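Local structure of ribonucleoside-diphosphate reductase (Pseudomonas aeruginosa, 5IM3) at residues C451-T456 with H582-C587; D480-N485 with H560-F565. The protein probably reduces ribonucleoside diphosphates to deoxyribonucleoside diphosphates for DNA synthesis, as an allosteric enzyme that binds dATP. All blocks are in the same frame, centred on the assembly; numbering follows the deposited sequence.

Contact 1. Residues C451-T456 with H582-C587; sequences CAYLET and HSSNLC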
loop_
_atom_site.group_PDB
_atom_site.type_symbol
_atom_site.label_atom_id
_atom_site.label_comp_id
_atom_site.label_asym_id
_atom_site.label_seq_id
_atom_site.Cartn_x
_atom_site.Cartn_y
_atom_site.Cartn_z
ATOM N N CYS A 451 -23.471 -26.291 9.919
ATOM C CA CYS A 451 -23.212 -25.577 8.672
ATOM C C CYS A 451 -24.540 -25.195 8.039
ATOM O O CYS A 451 -25.370 -26.067 7.766
ATOM C CB CYS A 451 -22.390 -26.427 7.696
ATOM S SG CYS A 451 -22.009 -25.589 6.128
ATOM N N ALA A 452 -24.731 -23.901 7.790
ATOM C CA ALA A 452 -25.937 -23.410 7.137
ATOM C C ALA A 452 -25.717 -23.288 5.633
ATOM O O ALA A 452 -24.676 -22.800 5.182
ATOM C CB ALA A 452 -26.351 -22.056 7.718
ATOM N N TYR A 453 -26.702 -23.743 4.862
ATOM C CA TYR A 453 -26.663 -23.704 3.407
ATOM C C TYR A 453 -27.694 -22.712 2.880
ATOM O O TYR A 453 -28.805 -22.618 3.410
ATOM C CB TYR A 453 -26.943 -25.086 2.814
ATOM C CG TYR A 453 -25.793 -26.060 2.902
ATOM C CD1 TYR A 453 -25.498 -26.710 4.094
ATOM C CD2 TYR A 453 -25.032 -26.364 1.784
ATOM C CE1 TYR A 453 -24.459 -27.615 4.175
ATOM C CE2 TYR A 453 -23.988 -27.268 1.856
ATOM C CZ TYR A 453 -23.707 -27.889 3.056
ATOM O OH TYR A 453 -22.673 -28.789 3.139
ATOM N N LEU A 454 -27.327 -21.984 1.827
ATOM C CA LEU A 454 -28.244 -21.050 1.184
ATOM C C LEU A 454 -28.044 -21.095 -0.324
ATOM O O LEU A 454 -26.909 -21.107 -0.805
ATOM C CB LEU A 454 -28.041 -19.623 1.694
ATOM C CG LEU A 454 -29.223 -18.689 1.450
ATOM C CD1 LEU A 454 -30.381 -19.048 2.371
ATOM C CD2 LEU A 454 -28.811 -17.238 1.633
ATOM N N GLU A 455 -29.149 -21.118 -1.063
ATOM C CA GLU A 455 -29.096 -21.185 -2.514
ATOM C C GLU A 455 -28.776 -19.808 -3.098
ATOM O O GLU A 455 -29.093 -18.772 -2.505
ATOM C CB GLU A 455 -30.421 -21.720 -3.064
ATOM C CG GLU A 455 -30.331 -22.331 -4.453
ATOM C CD GLU A 455 -31.486 -23.266 -4.759
ATOM O OE1 GLU A 455 -31.984 -23.934 -3.824
ATOM O OE2 GLU A 455 -31.895 -23.342 -5.935
ATOM N N THR A 456 -28.143 -19.809 -4.278
ATOM C CA THR A 456 -27.438 -18.624 -4.768
ATOM C C THR A 456 -28.362 -17.518 -5.276
ATOM O O THR A 456 -27.911 -16.374 -5.410
ATOM C CB THR A 456 -26.461 -19.024 -5.879
ATOM O OG1 THR A 456 -25.741 -20.197 -5.481
ATOM C CG2 THR A 456 -25.463 -17.907 -6.138
ATOM N N HIS A 582 -31.656 -31.192 -0.267
ATOM C CA HIS A 582 -31.783 -29.770 0.001
ATOM C C HIS A 582 -30.471 -29.121 0.405
ATOM O O HIS A 582 -30.371 -27.887 0.381
ATOM C CB HIS A 582 -32.826 -29.541 1.102
ATOM C CG HIS A 582 -34.233 -29.820 0.667
ATOM N ND1 HIS A 582 -35.065 -30.683 1.345
ATOM C CD2 HIS A 582 -34.954 -29.344 -0.375
ATOM C CE1 HIS A 582 -36.237 -30.733 0.737
ATOM N NE2 HIS A 582 -36.196 -29.928 -0.309
ATOM N N SER A 583 -29.473 -29.915 0.767
ATOM C CA SER A 583 -28.136 -29.411 1.051
ATOM C C SER A 583 -27.230 -30.617 1.268
ATOM O O SER A 583 -27.658 -31.771 1.159
ATOM C CB SER A 583 -28.124 -28.487 2.269
ATOM O OG SER A 583 -28.204 -29.218 3.482
ATOM N N SER A 584 -25.970 -30.340 1.570
ATOM C CA SER A 584 -25.054 -31.361 2.040
ATOM C C SER A 584 -24.934 -31.230 3.561
ATOM O O SER A 584 -25.758 -30.571 4.204
ATOM C CB SER A 584 -23.721 -31.227 1.302
ATOM O OG SER A 584 -22.886 -32.336 1.573
ATOM N N ASN A 585 -23.920 -31.847 4.148
ATOM C CA ASN A 585 -23.810 -31.903 5.595
ATOM C C ASN A 585 -22.684 -30.991 6.075
ATOM O O ASN A 585 -22.125 -30.191 5.312
ATOM C CB ASN A 585 -23.599 -33.347 6.052
ATOM C CG ASN A 585 -22.237 -33.885 5.667
ATOM O OD1 ASN A 585 -21.796 -33.731 4.527
ATOM N ND2 ASN A 585 -21.554 -34.507 6.623
ATOM N N LEU A 586 -22.358 -31.115 7.362
ATOM C CA LEU A 586 -21.305 -30.303 7.959
ATOM C C LEU A 586 -19.985 -30.436 7.202
ATOM O O LEU A 586 -19.232 -29.463 7.078
ATOM C CB LEU A 586 -21.124 -30.699 9.425
ATOM C CG LEU A 586 -19.996 -30.011 10.200
ATOM C CD1 LEU A 586 -20.192 -28.498 10.244
ATOM C CD2 LEU A 586 -19.904 -30.575 11.609
ATOM N N CYS A 587 -19.685 -31.631 6.691
ATOM C CA CYS A 587 -18.395 -31.913 6.072
ATOM C C CYS A 587 -18.472 -32.053 4.555
ATOM O O CYS A 587 -17.446 -32.316 3.920
ATOM C CB CYS A 587 -17.795 -33.178 6.698
ATOM S SG CYS A 587 -17.557 -33.034 8.490
#
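Y453 carries most of this contact: its ring lies against the loop S583-N585, and its hydroxyl makes the one hydrogen bond between the segments. Y453 OH donates to the backbone O of N585 at 2.6 Å. The donor meets the carbonyl at a C=O...donor angle of 139° and is tilted 18° from its plane. N585 O in turn lies at the edge of the tyrosine ring, near the ring plane. The bond therefore anchors the tip of Y453 to the loop.

One face of the ring is covered by the loop backbone and by S583. S583 CB makes a CH-pi contact, 3.8 Å from the Y453 ring centroid, and its closest ring atom is CG. S584 N lies over the same face, 3.6 Å above the plane of the Y453 ring and toward the rim. S584 CB packs on the hydroxyl, 3.2 Å from Y453 OH.

S583 OG turns back within its own segment. It sits between the backbone N and the carbonyl carbon (chi1 77°), and it donates to S584 O at 2.9 Å, in the carbonyl plane and on a lone pair. S584 OG bonds to I590 O, and N585 OD1 accepts from E589 N and I590 N. The residues just after the segment thus help to hold the loop.

The apolar part is small. L586 CD1 touches C451 CB at 4.0 Å.

The contact is largely buried. The placement and NLC sequence are consistent with the finger loop that enters the barrel in class I reductases. Strand 450-455 runs between strands 401-405 and 482-487, and Y453 also touches A484 of the latter. On the loop side, N585 packs on C373 and L375 of strand 373-377. C373 forms a disulfide with C602 of strand 600-608.

Contact 2. Residues D480-N485 with H560-F565; sequences DMNTAN and HPWLTF
Strands 482-485 and 562-565 run parallel, 42° apart in direction, with A484 bridged to W562 and N485 to L563. W562 N donates to T483 O, and N485 N donates to W562 O at 2.6 Å in a nearly straight bond (170°). N485 O is gripped twice by T564, by its backbone N at 3.1 Å and by its OG1 at 2.6 Å.

T483 OG1 occupies the crowded position between its backbone N and carbonyl carbon (chi1 57°). There it touches H560 CB at 3.2 Å and P561 CB at 3.4 Å. The peptide bond before P561 is cis. N485, two residues on from T483, brings OD1 to P561 CB.

T483 O lies near the indole of W562, 3.9 Å from CD2. The far end of the indole reaches N482, with CH2 3.9 Å from N482 CB. A484 CB and W562 CB lie side by side at 4.1 Å.

F565 is the N-cap of helix 566-571. A strand paired in parallel and leading straight into a helix is characteristic of alpha-beta barrels, here the ten-stranded reductase barrel.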
loop_
_atom_site.group_PDB
_atom_site.type_symbol
_atom_site.label_atom_id
_atom_site.label_comp_id
_atom_site.label_asym_id
_atom_site.label_seq_id
_atom_site.Cartn_x
_atom_site.Cartn_y
_atom_site.Cartn_z
ATOM N N ASP A 480 -19.531 -18.586 14.992
ATOM C CA ASP A 480 -19.503 -19.944 15.520
ATOM C C ASP A 480 -20.324 -20.898 14.666
ATOM O O ASP A 480 -20.681 -21.986 15.122
ATOM C CB ASP A 480 -19.993 -19.954 16.968
ATOM C CG ASP A 480 -19.305 -18.901 17.817
ATOM O OD1 ASP A 480 -18.215 -19.184 18.354
ATOM O OD2 ASP A 480 -19.853 -17.784 17.937
ATOM N N MET A 481 -20.613 -20.517 13.428
ATOM C CA MET A 481 -21.444 -21.298 12.526
ATOM C C MET A 481 -20.775 -21.348 11.165
ATOM O O MET A 481 -20.246 -20.340 10.688
ATOM C CB MET A 481 -22.848 -20.680 12.397
ATOM C CG MET A 481 -23.836 -21.503 11.589
ATOM S SD MET A 481 -25.352 -20.602 11.202
ATOM C CE MET A 481 -24.763 -19.537 9.889
ATOM N N ASN A 482 -20.794 -22.520 10.545
ATOM C CA ASN A 482 -20.272 -22.664 9.197
ATOM C C ASN A 482 -21.352 -22.306 8.180
ATOM O O ASN A 482 -22.549 -22.330 8.471
ATOM C CB ASN A 482 -19.761 -24.091 8.954
ATOM C CG ASN A 482 -18.520 -24.427 9.780
ATOM O OD1 ASN A 482 -18.488 -25.433 10.488
ATOM N ND2 ASN A 482 -17.496 -23.592 9.683
ATOM N N THR A 483 -20.906 -21.962 6.977
ATOM C CA THR A 483 -21.788 -21.578 5.888
ATOM C C THR A 483 -21.332 -22.275 4.617
ATOM O O THR A 483 -20.142 -22.563 4.445
ATOM C CB THR A 483 -21.785 -20.054 5.665
ATOM O OG1 THR A 483 -20.447 -19.618 5.426
ATOM C CG2 THR A 483 -22.341 -19.312 6.876
ATOM N N ALA A 484 -22.283 -22.540 3.720
ATOM C CA ALA A 484 -21.957 -23.130 2.429
ATOM C C ALA A 484 -22.934 -22.633 1.375
ATOM O O ALA A 484 -24.118 -22.449 1.656
ATOM C CB ALA A 484 -21.984 -24.659 2.483
ATOM N N ASN A 485 -22.423 -22.424 0.162
ATOM C CA ASN A 485 -23.262 -22.088 -0.979
ATOM C C ASN A 485 -23.894 -23.343 -1.570
ATOM O O ASN A 485 -23.224 -24.363 -1.762
ATOM C CB ASN A 485 -22.443 -21.378 -2.058
ATOM C CG ASN A 485 -22.023 -19.978 -1.655
ATOM O OD1 ASN A 485 -20.831 -19.691 -1.510
ATOM N ND2 ASN A 485 -22.997 -19.091 -1.495
ATOM N N HIS A 560 -15.178 -19.105 4.101
ATOM C CA HIS A 560 -16.591 -19.434 3.997
ATOM C C HIS A 560 -17.260 -18.395 3.112
ATOM O O HIS A 560 -16.748 -17.279 2.967
ATOM C CB HIS A 560 -17.256 -19.467 5.379
ATOM C CG HIS A 560 -16.629 -20.441 6.327
ATOM N ND1 HIS A 560 -15.551 -20.115 7.124
ATOM C CD2 HIS A 560 -16.922 -21.735 6.600
ATOM C CE1 HIS A 560 -15.210 -21.166 7.848
ATOM N NE2 HIS A 560 -16.026 -22.162 7.548
ATOM N N PRO A 561 -18.410 -18.730 2.500
ATOM C CA PRO A 561 -19.044 -20.055 2.516
ATOM C C PRO A 561 -18.381 -21.039 1.563
ATOM O O PRO A 561 -17.799 -20.623 0.557
ATOM C CB PRO A 561 -20.489 -19.767 2.068
ATOM C CG PRO A 561 -20.657 -18.286 2.169
ATOM C CD PRO A 561 -19.302 -17.715 1.918
ATOM N N TRP A 562 -18.469 -22.328 1.875
ATOM C CA TRP A 562 -17.964 -23.348 0.971
ATOM C C TRP A 562 -18.822 -23.395 -0.292
ATOM O O TRP A 562 -19.916 -22.827 -0.357
ATOM C CB TRP A 562 -17.945 -24.710 1.664
ATOM C CG TRP A 562 -17.120 -24.716 2.915
ATOM C CD1 TRP A 562 -15.927 -24.088 3.110
ATOM C CD2 TRP A 562 -17.436 -25.369 4.149
ATOM N NE1 TRP A 562 -15.473 -24.318 4.385
ATOM C CE2 TRP A 562 -16.385 -25.098 5.045
ATOM C CE3 TRP A 562 -18.509 -26.157 4.586
ATOM C CZ2 TRP A 562 -16.370 -25.588 6.351
ATOM C CZ3 TRP A 562 -18.493 -26.641 5.882
ATOM C CH2 TRP A 562 -17.433 -26.356 6.748
ATOM N N LEU A 563 -18.311 -24.085 -1.306
ATOM C CA LEU A 563 -18.963 -24.191 -2.607
ATOM C C LEU A 563 -19.436 -25.626 -2.813
ATOM O O LEU A 563 -18.617 -26.549 -2.878
ATOM C CB LEU A 563 -18.008 -23.778 -3.727
ATOM C CG LEU A 563 -17.844 -22.283 -4.026
ATOM C CD1 LEU A 563 -17.478 -21.475 -2.794
ATOM C CD2 LEU A 563 -16.788 -22.083 -5.109
ATOM N N THR A 564 -20.752 -25.808 -2.914
ATOM C CA THR A 564 -21.353 -27.102 -3.211
ATOM C C THR A 564 -22.378 -26.919 -4.321
ATOM O O THR A 564 -22.965 -25.842 -4.465
ATOM C CB THR A 564 -22.019 -27.727 -1.971
ATOM O OG1 THR A 564 -23.165 -26.955 -1.599
ATOM C CG2 THR A 564 -21.040 -27.784 -0.796
ATOM N N PHE A 565 -22.598 -27.975 -5.100
ATOM C CA PHE A 565 -23.355 -27.879 -6.346
ATOM C C PHE A 565 -24.651 -28.675 -6.246
ATOM O O PHE A 565 -24.633 -29.902 -6.098
ATOM C CB PHE A 565 -22.493 -28.342 -7.517
ATOM C CG PHE A 565 -21.254 -27.518 -7.690
ATOM C CD1 PHE A 565 -21.345 -26.200 -8.106
ATOM C CD2 PHE A 565 -20.007 -28.041 -7.399
ATOM C CE1 PHE A 565 -20.213 -25.426 -8.251
ATOM C CE2 PHE A 565 -18.869 -27.269 -7.542
ATOM C CZ PHE A 565 -18.974 -25.959 -7.966
#

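From the N terminus the chain passes strand 450-455 and then, after helix 461-465, strand 482-487. It runs on through several helices and two strands to 560-565, where contact 2 closes its loop. After helix 566-571 it reaches 582-587, which returns to strand 450-455 and closes the longer loop of contact 1. Contact 2 is thus enclosed by contact 1 and does not cross it. Strands 450-455 and 482-487 are neighbours in the sheet, joined by probable hydrogen bonds A452 N to N482 O and A484 N to A452 O. The two contacts also meet where L586 O packs on W562. Contact 2 joins two parallel barrel strands; contact 1 fastens loop 582-587, probably the finger loop, to strand 450-455.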